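Local coordinates for CLIP-associating protein 2 (Mus musculus, PDB 3WOZ), which probably binds tubulin through TOG domains such as this one, and contributes to the control of microtubule dynamics, at residues S16-W19 / S20-K23; K61-S64 / M65-T69; K184-D187 / V188-A192. All coordinates share one frame; numbering follows the deposited sequence.

In the fold
The chain is a TOG domain, a row of paired helices of the HEAT-repeat kind, and all three contacts lie at or near the N-terminal starts of helices. Contact 1 opens helix 19-34, contact 2 lies in the first turns of helix 60-77, and contact 3 opens helix 186-202. The first two are neighbours, their centres about 12 Å apart: Trp19 O lies 3.5 Å from Val62 CG2, and Lys23 O lies 3.3 Å from Met65 CE. Contact 3 stands far along the array, its centre about 39 Å from that of contact 1 and about 30 Å from that of contact 2. In related TOG domains, loops leading into such helices form the tubulin-facing edge.

Contact 1: S16-W19 / S20-K23; sequences SSNW and SERK
Ser16 meets Glu21 and Arg22 at the start of helix 19-34. Its OG accepts from Asn18 N at 3.0 Å in an ST turn. The same OG rests 3.5 Å from Glu21 CB. Arg22 NH1 reaches Ser16 O in a nearly straight bond, 172° at the hydrogen, with the oxygen almost exactly in the guanidinium plane. Ser17 O is also at the edge of that group. Asn18 is the N-cap of helix 19-34. With CG turned opposite its own backbone N (chi1 179°), OD1 comes round to Ser20 N in a weak capping bond of 3.4 Å, and ND2 lies against Glu21 CG. The backbone carbonyl of Asn18 accepts from Arg22 N. This is the entry to a HEAT-type helix of a TOG domain, where relatives carry a tryptophan that contacts tubulin; Trp19 probably corresponds to it. Wedged between backbone N and carbonyl carbon (chi1 80°), CG folds the Trp19 indole back over Ser20 N, and His59 stacks on the ring. CZ3 passes 3.9 Å from Lys23 CD, the two side chains running alongside each other. Trp19 CA sits 3.5 Å above one face of the Arg22 guanidinium, offset toward the rim, and Arg22 NE forms a salt bridge with Asp57. A leucine at Arg22 would probably leave Ser16 O without this donor and the Asp57 carboxylate without its charged mate.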
ATOM      1  N   SER A  16     -10.512  22.838  -0.154  1.00 54.50           N
ATOM      2  CA  SER A  16     -10.332  24.102  -0.869  1.00 54.85           C
ATOM      3  C   SER A  16      -9.372  23.989  -2.047  1.00 55.09           C
ATOM      4  O   SER A  16      -8.378  23.267  -1.983  1.00 55.07           O
ATOM      5  CB  SER A  16      -9.837  25.191   0.085  1.00 54.74           C
ATOM      6  OG  SER A  16      -9.578  26.399  -0.611  1.00 54.59           O
ATOM      7  N   SER A  17      -9.672  24.721  -3.118  1.00 55.33           N
ATOM      8  CA  SER A  17      -8.796  24.779  -4.281  1.00 55.59           C
ATOM      9  C   SER A  17      -7.588  25.679  -4.008  1.00 55.60           C
ATOM     10  O   SER A  17      -6.652  25.726  -4.806  1.00 55.76           O
ATOM     11  CB  SER A  17      -9.567  25.257  -5.518  1.00 55.61           C
ATOM     12  OG  SER A  17      -9.891  26.633  -5.416  1.00 56.46           O
ATOM     13  N   ASN A  18      -7.624  26.383  -2.877  1.00 55.61           N
ATOM     14  CA  ASN A  18      -6.516  27.224  -2.420  1.00 55.69           C
ATOM     15  C   ASN A  18      -5.591  26.476  -1.456  1.00 55.55           C
ATOM     16  O   ASN A  18      -6.043  25.958  -0.429  1.00 55.35           O
ATOM     17  CB  ASN A  18      -7.062  28.494  -1.754  1.00 55.86           C
ATOM     18  CG  ASN A  18      -5.966  29.405  -1.225  1.00 56.37           C
ATOM     19  OD1 ASN A  18      -4.822  29.359  -1.682  1.00 57.61           O
ATOM     20  ND2 ASN A  18      -6.315  30.245  -0.264  1.00 57.22           N
ATOM     21  N   TRP A  19      -4.297  26.445  -1.786  1.00 55.27           N
ATOM     22  CA  TRP A  19      -3.305  25.685  -1.011  1.00 55.19           C
ATOM     23  C   TRP A  19      -3.162  26.149   0.442  1.00 55.09           C
ATOM     24  O   TRP A  19      -3.001  25.330   1.351  1.00 55.06           O
ATOM     25  CB  TRP A  19      -1.937  25.662  -1.715  1.00 55.01           C
ATOM     26  CG  TRP A  19      -1.107  26.910  -1.539  1.00 55.01           C
ATOM     27  CD1 TRP A  19      -1.014  27.961  -2.409  1.00 54.89           C
ATOM     28  CD2 TRP A  19      -0.250  27.228  -0.432  1.00 54.76           C
ATOM     29  NE1 TRP A  19      -0.158  28.916  -1.909  1.00 54.88           N
ATOM     30  CE2 TRP A  19       0.325  28.492  -0.698  1.00 55.06           C
ATOM     31  CE3 TRP A  19       0.083  26.572   0.762  1.00 54.97           C
ATOM     32  CZ2 TRP A  19       1.217  29.112   0.187  1.00 55.13           C
ATOM     33  CZ3 TRP A  19       0.969  27.191   1.642  1.00 55.28           C
ATOM     34  CH2 TRP A  19       1.527  28.448   1.346  1.00 55.08           C
ATOM     35  N   SER A  20      -3.213  27.464   0.647  1.00 55.04           N
ATOM     36  CA  SER A  20      -3.072  28.063   1.973  1.00 55.02           C
ATOM     37  C   SER A  20      -4.199  27.600   2.896  1.00 54.86           C
ATOM     38  O   SER A  20      -3.989  27.362   4.088  1.00 54.80           O
ATOM     39  CB  SER A  20      -3.076  29.589   1.854  1.00 55.07           C
ATOM     40  OG  SER A  20      -2.579  30.196   3.032  1.00 55.72           O
ATOM     41  N   GLU A  21      -5.388  27.461   2.317  1.00 54.71           N
ATOM     42  CA  GLU A  21      -6.571  27.003   3.027  1.00 54.86           C
ATOM     43  C   GLU A  21      -6.502  25.507   3.324  1.00 54.43           C
ATOM     44  O   GLU A  21      -6.924  25.070   4.392  1.00 54.50           O
ATOM     45  CB  GLU A  21      -7.821  27.340   2.220  1.00 55.04           C
ATOM     46  CG  GLU A  21      -8.157  28.825   2.205  1.00 56.74           C
ATOM     47  CD  GLU A  21      -9.348  29.156   3.076  1.00 59.01           C
ATOM     48  OE1 GLU A  21     -10.489  28.942   2.608  1.00 60.06           O
ATOM     49  OE2 GLU A  21      -9.146  29.630   4.219  1.00 60.13           O
ATOM     50  N   ARG A  22      -5.962  24.733   2.383  1.00 53.96           N
ATOM     51  CA  ARG A  22      -5.738  23.299   2.598  1.00 53.42           C
ATOM     52  C   ARG A  22      -4.747  23.060   3.733  1.00 53.32           C
ATOM     53  O   ARG A  22      -4.938  22.162   4.552  1.00 53.05           O
ATOM     54  CB  ARG A  22      -5.267  22.613   1.314  1.00 53.19           C
ATOM     55  CG  ARG A  22      -6.336  22.525   0.237  1.00 52.43           C
ATOM     56  CD  ARG A  22      -5.999  21.504  -0.848  1.00 51.21           C
ATOM     57  NE  ARG A  22      -4.703  21.742  -1.484  1.00 51.14           N
ATOM     58  CZ  ARG A  22      -4.490  22.568  -2.509  1.00 51.22           C
ATOM     59  NH1 ARG A  22      -5.486  23.269  -3.041  1.00 50.92           N
ATOM     60  NH2 ARG A  22      -3.267  22.695  -3.003  1.00 50.63           N
ATOM     61  N   LYS A  23      -3.697  23.878   3.774  1.00 53.41           N
ATOM     62  CA  LYS A  23      -2.702  23.840   4.842  1.00 53.51           C
ATOM     63  C   LYS A  23      -3.353  24.103   6.203  1.00 53.48           C
ATOM     64  O   LYS A  23      -3.129  23.358   7.164  1.00 53.44           O
ATOM     65  CB  LYS A  23      -1.598  24.867   4.562  1.00 53.69           C
ATOM     66  CG  LYS A  23      -0.638  25.116   5.714  1.00 54.61           C
ATOM     67  CD  LYS A  23       0.318  26.263   5.399  1.00 56.49           C
ATOM     68  CE  LYS A  23       1.142  26.649   6.623  1.00 57.83           C
ATOM     69  NZ  LYS A  23       2.166  27.688   6.302  1.00 58.80           N
TER

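Contact 2: K61-S64 / M65-T69; sequences KVFS and MFLET
Phe63, Phe66 and Leu67 form one apolar cluster on this stretch of helix 60-77, a helix of the HEAT-type array that packs against helices 19-34, 85-96 and 102-118. The two phenyl rings approach at a slant, centroids 5.9 Å apart and planes inclined at 44°, with CD2 of Phe63 3.9 Å from CD2 of Phe66. Leu67 comes at the same Phe63 ring differently: its CG lies 4.1 Å above one face, displaced toward the rim, and its CD1 reaches Phe63 CE1 at 3.7 Å. In Phe63, CG anti to the backbone N (chi1 -180°) tilts the ring beyond CB toward the following turn, where Phe66 and Leu67 meet it.

Lys61 also touches the selenomethionine Met65. The bent lysine chain sets CE 4.0 Å from SE, and Met65 CG packs against Lys61 O.

The polar frame is the regular i to i+4 ladder of an alpha helix: Met65 N donates to Lys61 O, Phe66 N to Val62 O at 2.8 Å, Leu67 N to Phe63 O at 3.0 Å, and Glu68 N to Ser64 O. Around the helix, Phe51 and Phe55 meet Phe66 edge-to-face, while Leu26 and Leu27 lie against Met65.

Lys61 NZ and Glu68 OE1 remain 5.7 Å apart, too far to pair, so any attraction between these charges is likely to be modest; the side-chain contacts here are chiefly apolar.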
ATOM      1  N   LYS A  61       4.091  21.458  -0.014  1.00 41.38           N
ATOM      2  CA  LYS A  61       3.954  21.621   1.437  1.00 41.27           C
ATOM      3  C   LYS A  61       2.666  20.967   1.926  1.00 40.69           C
ATOM      4  O   LYS A  61       2.669  20.254   2.924  1.00 40.52           O
ATOM      5  CB  LYS A  61       4.013  23.105   1.831  1.00 41.63           C
ATOM      6  CG  LYS A  61       3.735  23.422   3.304  1.00 43.18           C
ATOM      7  CD  LYS A  61       4.801  22.837   4.234  1.00 46.24           C
ATOM      8  CE  LYS A  61       4.614  23.328   5.663  1.00 47.19           C
ATOM      9  NZ  LYS A  61       5.406  22.518   6.630  1.00 48.14           N
ATOM     10  N   VAL A  62       1.578  21.204   1.200  1.00 40.17           N
ATOM     11  CA  VAL A  62       0.284  20.607   1.520  1.00 39.87           C
ATOM     12  C   VAL A  62       0.387  19.079   1.505  1.00 39.51           C
ATOM     13  O   VAL A  62      -0.088  18.414   2.430  1.00 39.16           O
ATOM     14  CB  VAL A  62      -0.829  21.087   0.557  1.00 39.68           C
ATOM     15  CG1 VAL A  62      -2.158  20.425   0.891  1.00 40.38           C
ATOM     16  CG2 VAL A  62      -0.973  22.612   0.617  1.00 39.83           C
ATOM     17  N   PHE A  63       1.032  18.542   0.467  1.00 39.27           N
ATOM     18  CA  PHE A  63       1.152  17.094   0.279  1.00 39.37           C
ATOM     19  C   PHE A  63       1.964  16.427   1.392  1.00 39.48           C
ATOM     20  O   PHE A  63       1.565  15.389   1.908  1.00 39.60           O
ATOM     21  CB  PHE A  63       1.727  16.763  -1.108  1.00 39.09           C
ATOM     22  CG  PHE A  63       1.877  15.286  -1.376  1.00 38.49           C
ATOM     23  CD1 PHE A  63       3.137  14.696  -1.393  1.00 38.34           C
ATOM     24  CD2 PHE A  63       0.759  14.483  -1.600  1.00 38.15           C
ATOM     25  CE1 PHE A  63       3.289  13.332  -1.640  1.00 38.41           C
ATOM     26  CE2 PHE A  63       0.896  13.118  -1.844  1.00 37.98           C
ATOM     27  CZ  PHE A  63       2.168  12.540  -1.867  1.00 38.40           C
ATOM     28  N   SER A  64       3.092  17.030   1.756  1.00 39.83           N
ATOM     29  CA  SER A  64       3.912  16.540   2.864  1.00 40.37           C
ATOM     30  C   SER A  64       3.189  16.598   4.208  1.00 40.50           C
ATOM     31  O   SER A  64       3.322  15.683   5.020  1.00 40.51           O
ATOM     32  CB  SER A  64       5.238  17.290   2.938  1.00 40.25           C
ATOM     33  OG  SER A  64       6.180  16.678   2.081  1.00 41.52           O
HETATM   34  N   MSE A  65       2.432  17.671   4.432  1.00 40.70           N
HETATM   35  CA  MSE A  65       1.582  17.790   5.620  1.00 41.30           C
HETATM   36  C   MSE A  65       0.463  16.742   5.640  1.00 40.15           C
HETATM   37  O   MSE A  65       0.087  16.246   6.706  1.00 39.68           O
HETATM   38  CB  MSE A  65       0.953  19.175   5.690  1.00 42.14           C
HETATM   39  CG  MSE A  65       1.899  20.298   6.058  1.00 46.69           C
HETATM   40 SE   MSE A  65       0.888  21.965   6.062  1.00 61.49          SE
HETATM   41  CE  MSE A  65      -0.343  21.533   7.518  1.00 53.77           C
ATOM     42  N   PHE A  66      -0.073  16.437   4.458  1.00 39.08           N
ATOM     43  CA  PHE A  66      -1.098  15.406   4.289  1.00 38.24           C
ATOM     44  C   PHE A  66      -0.554  14.033   4.684  1.00 37.88           C
ATOM     45  O   PHE A  66      -1.182  13.318   5.463  1.00 37.20           O
ATOM     46  CB  PHE A  66      -1.633  15.418   2.846  1.00 38.06           C
ATOM     47  CG  PHE A  66      -2.161  14.089   2.360  1.00 37.88           C
ATOM     48  CD1 PHE A  66      -3.326  13.535   2.895  1.00 37.99           C
ATOM     49  CD2 PHE A  66      -1.504  13.404   1.338  1.00 38.15           C
ATOM     50  CE1 PHE A  66      -3.815  12.310   2.429  1.00 38.10           C
ATOM     51  CE2 PHE A  66      -1.986  12.181   0.860  1.00 38.04           C
ATOM     52  CZ  PHE A  66      -3.141  11.629   1.409  1.00 38.11           C
ATOM     53  N   LEU A  67       0.618  13.684   4.157  1.00 37.80           N
ATOM     54  CA  LEU A  67       1.300  12.438   4.522  1.00 37.88           C
ATOM     55  C   LEU A  67       1.524  12.286   6.028  1.00 38.34           C
ATOM     56  O   LEU A  67       1.399  11.185   6.562  1.00 38.09           O
ATOM     57  CB  LEU A  67       2.638  12.314   3.794  1.00 37.63           C
ATOM     58  CG  LEU A  67       2.587  12.058   2.287  1.00 37.53           C
ATOM     59  CD1 LEU A  67       4.001  12.068   1.736  1.00 35.78           C
ATOM     60  CD2 LEU A  67       1.858  10.736   1.946  1.00 36.39           C
ATOM     61  N   GLU A  68       1.854  13.390   6.698  1.00 38.85           N
ATOM     62  CA  GLU A  68       2.058  13.385   8.150  1.00 40.03           C
ATOM     63  C   GLU A  68       0.755  13.204   8.915  1.00 39.70           C
ATOM     64  O   GLU A  68       0.728  12.552   9.950  1.00 40.20           O
ATOM     65  CB  GLU A  68       2.747  14.670   8.613  1.00 39.97           C
ATOM     66  CG  GLU A  68       4.208  14.740   8.238  1.00 42.86           C
ATOM     67  CD  GLU A  68       4.819  16.111   8.466  1.00 46.26           C
ATOM     68  OE1 GLU A  68       4.180  17.127   8.113  1.00 47.85           O
ATOM     69  OE2 GLU A  68       5.952  16.167   8.990  1.00 48.62           O
ATOM     70  N   THR A  69      -0.314  13.803   8.406  1.00 39.74           N
ATOM     71  CA  THR A  69      -1.636  13.703   9.018  1.00 39.85           C
ATOM     72  C   THR A  69      -2.196  12.279   8.907  1.00 39.86           C
ATOM     73  O   THR A  69      -2.928  11.828   9.789  1.00 39.70           O
ATOM     74  CB  THR A  69      -2.617  14.710   8.375  1.00 39.87           C
ATOM     75  OG1 THR A  69      -1.977  15.983   8.259  1.00 39.30           O
ATOM     76  CG2 THR A  69      -3.886  14.869   9.216  1.00 39.90           C
TER

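Contact 3: K184-D187 / V188-A192; sequences KSSD and VRKAA
A classic N-cap, formed by Ser185 with Val188, begins helix 186-202, and the contact is a local one between the loop end and the first turn of that helix. Val188 N donates to Ser185 OG at 3.0 Å with 165° at the hydrogen, a straight bond that supplies an acceptor to an amide in the first turn, where the usual i-4 helical carbonyl is lacking. The hydroxyl is brought there by a first torsion of 176°, which carries OG away from its own amide and round toward the helix; it also touches Val188 CG2 at 3.4 Å.

Regular bonding follows at once: Arg189 N reaches Ser185 O at 3.2 Å, Lys190 N reaches Ser186 O at 3.0 Å, and Ala191 N reaches Asp187 O. Ser185 thus serves the helix start with both its side chain and its carbonyl. Arg189 was modelled in two conformers, so the placement of its guanidinium is less certain. In the one given, the chain folds back across the cap, Ser185 O stands 3.6 Å above one face, offset toward the rim, and NH2 donates to Glu182 O in the preceding loop.

Beyond the cap, Val188 packs against Val145 of helix 141-155 and Trp179 of helix 167-179. One turn further on, Ala191 meets Leu148 and Ala192 meets Val176, fitting the start of helix 186-202 against helices 141-155 and 167-179.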
ATOM      1  N   LYS A 184      15.968  -4.837 -16.764  1.00 64.57           N
ATOM      2  CA  LYS A 184      16.021  -3.385 -16.586  1.00 64.31           C
ATOM      3  C   LYS A 184      16.326  -2.957 -15.150  1.00 63.94           C
ATOM      4  O   LYS A 184      16.788  -1.838 -14.918  1.00 64.07           O
ATOM      5  CB  LYS A 184      14.717  -2.738 -17.063  1.00 64.44           C
ATOM      6  CG  LYS A 184      14.550  -2.724 -18.580  1.00 65.21           C
ATOM      7  CD  LYS A 184      13.206  -2.133 -19.014  1.00 66.25           C
ATOM      8  CE  LYS A 184      12.073  -3.157 -18.937  1.00 66.89           C
ATOM      9  NZ  LYS A 184      12.273  -4.305 -19.875  1.00 67.44           N
ATOM     10  N   SER A 185      16.076  -3.845 -14.190  1.00 63.32           N
ATOM     11  CA  SER A 185      16.251  -3.499 -12.782  1.00 62.70           C
ATOM     12  C   SER A 185      16.717  -4.663 -11.912  1.00 62.17           C
ATOM     13  O   SER A 185      16.004  -5.657 -11.737  1.00 62.06           O
ATOM     14  CB  SER A 185      14.962  -2.883 -12.220  1.00 62.84           C
ATOM     15  OG  SER A 185      15.074  -2.616 -10.832  1.00 62.85           O
ATOM     16  N   SER A 186      17.920  -4.515 -11.364  1.00 61.57           N
ATOM     17  CA  SER A 186      18.434  -5.409 -10.333  1.00 60.89           C
ATOM     18  C   SER A 186      17.580  -5.329  -9.064  1.00 60.45           C
ATOM     19  O   SER A 186      17.490  -6.295  -8.305  1.00 60.36           O
ATOM     20  CB  SER A 186      19.890  -5.062 -10.014  1.00 60.96           C
ATOM     21  OG  SER A 186      20.351  -5.757  -8.867  1.00 60.87           O
ATOM     22  N   ASP A 187      16.958  -4.172  -8.846  1.00 59.90           N
ATOM     23  CA  ASP A 187      16.090  -3.957  -7.688  1.00 59.31           C
ATOM     24  C   ASP A 187      14.800  -4.776  -7.761  1.00 58.85           C
ATOM     25  O   ASP A 187      14.384  -5.368  -6.766  1.00 58.71           O
ATOM     26  CB  ASP A 187      15.788  -2.470  -7.503  1.00 59.32           C
ATOM     27  CG  ASP A 187      17.000  -1.684  -7.032  1.00 59.41           C
ATOM     28  OD1 ASP A 187      17.866  -2.263  -6.341  1.00 59.12           O
ATOM     29  OD2 ASP A 187      17.082  -0.482  -7.349  1.00 60.02           O
ATOM     30  N   VAL A 188      14.179  -4.812  -8.936  1.00 58.28           N
ATOM     31  CA  VAL A 188      13.043  -5.702  -9.166  1.00 57.97           C
ATOM     32  C   VAL A 188      13.471  -7.158  -8.942  1.00 57.77           C
ATOM     33  O   VAL A 188      12.807  -7.886  -8.199  1.00 57.71           O
ATOM     34  CB  VAL A 188      12.425  -5.504 -10.571  1.00 57.89           C
ATOM     35  CG1 VAL A 188      11.255  -6.444 -10.775  1.00 58.03           C
ATOM     36  CG2 VAL A 188      11.955  -4.074 -10.741  1.00 57.60           C
ATOM     37  N   ARG A 189      14.597  -7.543  -9.552  1.00 57.52           N
ATOM     38  CA  ARG A 189      15.154  -8.889  -9.430  0.50 57.40           C
ATOM     39  C   ARG A 189      15.223  -9.352  -7.970  1.00 57.46           C
ATOM     40  O   ARG A 189      14.688 -10.404  -7.617  1.00 57.41           O
ATOM     41  CB  ARG A 189      16.544  -8.935 -10.084  0.50 57.27           C
ATOM     42  CG  ARG A 189      17.079 -10.327 -10.371  0.50 56.84           C
ATOM     43  CD  ARG A 189      18.253 -10.295 -11.347  0.50 55.72           C
ATOM     44  NE  ARG A 189      18.043  -9.336 -12.432  0.50 54.83           N
ATOM     45  CZ  ARG A 189      18.828  -8.289 -12.666  0.50 53.87           C
ATOM     46  NH1 ARG A 189      19.890  -8.076 -11.903  0.50 53.53           N
ATOM     47  NH2 ARG A 189      18.563  -7.465 -13.671  0.50 53.04           N
ATOM     48  N   LYS A 190      15.885  -8.559  -7.130  1.00 57.54           N
ATOM     49  CA  LYS A 190      16.066  -8.915  -5.722  1.00 57.69           C
ATOM     50  C   LYS A 190      14.758  -8.866  -4.933  1.00 57.45           C
ATOM     51  O   LYS A 190      14.549  -9.673  -4.018  1.00 57.54           O
ATOM     52  CB  LYS A 190      17.138  -8.036  -5.060  1.00 57.80           C
ATOM     53  CG  LYS A 190      18.543  -8.172  -5.664  1.00 59.13           C
ATOM     54  CD  LYS A 190      19.107  -9.591  -5.521  1.00 60.97           C
ATOM     55  CE  LYS A 190      20.283  -9.820  -6.463  1.00 61.94           C
ATOM     56  NZ  LYS A 190      20.710 -11.250  -6.492  1.00 62.80           N
ATOM     57  N   ALA A 191      13.883  -7.926  -5.292  1.00 57.03           N
ATOM     58  CA  ALA A 191      12.599  -7.768  -4.608  1.00 56.82           C
ATOM     59  C   ALA A 191      11.646  -8.926  -4.916  1.00 56.69           C
ATOM     60  O   ALA A 191      10.963  -9.419  -4.021  1.00 56.40           O
ATOM     61  CB  ALA A 191      11.960  -6.432  -4.962  1.00 56.76           C
ATOM     62  N   ALA A 192      11.620  -9.356  -6.177  1.00 56.62           N
ATOM     63  CA  ALA A 192      10.781 -10.474  -6.603  1.00 56.81           C
ATOM     64  C   ALA A 192      11.210 -11.787  -5.947  1.00 56.86           C
ATOM     65  O   ALA A 192      10.367 -12.540  -5.446  1.00 56.83           O
ATOM     66  CB  ALA A 192      10.788 -10.598  -8.115  1.00 56.73           C
TER